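PDB 6WXU: dual oxidase maturation factor 1 from Mus musculus, which probably supports the maturation of the dual oxidase DUOX1 and its transport from the endoplasmic reticulum to the plasma membrane. Local coordinates for residues V99-G104 against E159-R164. Residues are numbered along the deposited sequence; the frame is centred on the assembly and turned at random.
Sequences VGLQIG and EKFTPR
Phe-161 reaches across to Leu-101 and Ile-103 on one face of an antiparallel beta sheet, in a region predicted to be extracellular. The ring extends from a type I beta turn, Glu-159 to Thr-162, which follows helix 152-159 and is closed by a hydrogen bond of 3.2 Å from Thr-162 N to Glu-159 O. Phenylalanine suits this place because the backbones stay far apart, with the CA atoms of Ile-103 and Phe-161 separated by 10.3 Å, and a long apolar side chain, met by the methyl ends of Leu-101 and Ile-103, spans the gap. Its CG stands anti to its own carbonyl carbon (chi1 -65°), which, with its CB already directed toward the strand, carries the ring's far end there. Leu-101 and Ile-103 both turn their CB atoms toward the turn, while the side chain of Gln-102 between them touches Val-78 and Asn-109 on the neighbouring strands. Each presents a terminal methyl to the ring, and the contact is apolar and buried. Tyr-138 also touches Phe-161, so the ring links the strand to helix 138-147. Leu-101 CD2 approaches Phe-161 CE1 obliquely at 4.3 Å; Ile-103, its chain extended (chi2 172°), brings CD1 to 3.8 Å from Phe-161 CZ.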
# COMPACT_ATOMS: atom_id res chain seq x y z
N VAL B 99 -1.08 -23.82 -19.56
CA VAL B 99 -1.81 -22.62 -19.14
C VAL B 99 -3.30 -22.92 -19.13
O VAL B 99 -3.81 -23.67 -19.96
CB VAL B 99 -1.47 -21.44 -20.07
CG1 VAL B 99 -1.74 -20.13 -19.37
CG2 VAL B 99 -0.03 -21.51 -20.51
N GLY B 100 -4.01 -22.31 -18.20
CA GLY B 100 -5.44 -22.53 -18.08
C GLY B 100 -6.15 -21.32 -17.53
O GLY B 100 -5.56 -20.51 -16.81
N LEU B 101 -7.43 -21.21 -17.86
CA LEU B 101 -8.30 -20.15 -17.36
C LEU B 101 -9.49 -20.77 -16.66
O LEU B 101 -9.97 -21.84 -17.05
CB LEU B 101 -8.80 -19.25 -18.48
CG LEU B 101 -8.06 -17.96 -18.78
CD1 LEU B 101 -8.75 -17.25 -19.92
CD2 LEU B 101 -8.04 -17.08 -17.56
N GLN B 102 -9.98 -20.10 -15.62
CA GLN B 102 -11.14 -20.57 -14.88
C GLN B 102 -11.92 -19.34 -14.42
O GLN B 102 -11.59 -18.75 -13.39
CB GLN B 102 -10.72 -21.44 -13.70
CG GLN B 102 -10.31 -22.84 -14.07
CD GLN B 102 -9.95 -23.66 -12.87
OE1 GLN B 102 -9.51 -23.12 -11.86
NE2 GLN B 102 -10.14 -24.97 -12.96
N ILE B 103 -12.95 -18.98 -15.18
CA ILE B 103 -13.69 -17.74 -14.96
C ILE B 103 -14.92 -18.07 -14.14
O ILE B 103 -15.82 -18.77 -14.61
CB ILE B 103 -14.06 -17.07 -16.28
CG1 ILE B 103 -12.84 -17.02 -17.21
CG2 ILE B 103 -14.56 -15.67 -16.04
CD1 ILE B 103 -13.17 -16.56 -18.59
N GLY B 104 -14.98 -17.56 -12.92
CA GLY B 104 -16.12 -17.74 -12.05
C GLY B 104 -17.09 -16.59 -12.13
O GLY B 104 -17.21 -15.91 -13.15
N GLU B 159 -4.20 -9.30 -17.31
CA GLU B 159 -4.52 -7.97 -17.80
C GLU B 159 -5.54 -7.98 -18.92
O GLU B 159 -6.10 -6.92 -19.23
CB GLU B 159 -3.26 -7.26 -18.29
CG GLU B 159 -2.88 -7.62 -19.70
CD GLU B 159 -2.00 -6.59 -20.33
OE1 GLU B 159 -2.20 -5.39 -20.06
OE2 GLU B 159 -1.09 -6.97 -21.10
N LYS B 160 -5.80 -9.13 -19.53
CA LYS B 160 -6.89 -9.20 -20.49
C LYS B 160 -8.23 -8.80 -19.87
O LYS B 160 -9.10 -8.29 -20.58
CB LYS B 160 -7.00 -10.61 -21.07
CG LYS B 160 -5.93 -10.96 -22.07
CD LYS B 160 -6.10 -10.17 -23.35
CE LYS B 160 -5.10 -10.61 -24.38
NZ LYS B 160 -5.31 -9.91 -25.67
N PHE B 161 -8.40 -9.01 -18.57
CA PHE B 161 -9.65 -8.72 -17.88
C PHE B 161 -9.62 -7.43 -17.09
O PHE B 161 -10.51 -7.20 -16.27
CB PHE B 161 -10.01 -9.87 -16.93
CG PHE B 161 -10.29 -11.16 -17.62
CD1 PHE B 161 -9.27 -12.02 -17.93
CD2 PHE B 161 -11.58 -11.51 -17.95
CE1 PHE B 161 -9.52 -13.21 -18.57
CE2 PHE B 161 -11.84 -12.69 -18.58
CZ PHE B 161 -10.81 -13.54 -18.89
N THR B 162 -8.62 -6.59 -17.31
CA THR B 162 -8.43 -5.41 -16.49
C THR B 162 -9.36 -4.29 -16.95
O THR B 162 -9.81 -4.28 -18.09
CB THR B 162 -6.96 -4.99 -16.54
OG1 THR B 162 -6.53 -4.58 -15.24
CG2 THR B 162 -6.75 -3.85 -17.51
N PRO B 163 -9.70 -3.35 -16.06
CA PRO B 163 -10.57 -2.25 -16.46
C PRO B 163 -9.92 -1.38 -17.52
O PRO B 163 -8.73 -1.07 -17.45
CB PRO B 163 -10.78 -1.47 -15.15
CG PRO B 163 -10.50 -2.43 -14.09
CD PRO B 163 -9.45 -3.36 -14.61
N ARG B 164 -10.72 -0.98 -18.50
CA ARG B 164 -10.27 -0.13 -19.60
C ARG B 164 -9.15 -0.81 -20.39
O ARG B 164 -8.02 -0.32 -20.49
CB ARG B 164 -9.83 1.24 -19.09
CG ARG B 164 -10.94 2.27 -19.11
CD ARG B 164 -10.68 3.39 -18.13
NE ARG B 164 -10.90 2.96 -16.75
CZ ARG B 164 -12.09 2.93 -16.16
NH1 ARG B 164 -13.17 3.28 -16.84
NH2 ARG B 164 -12.20 2.53 -14.90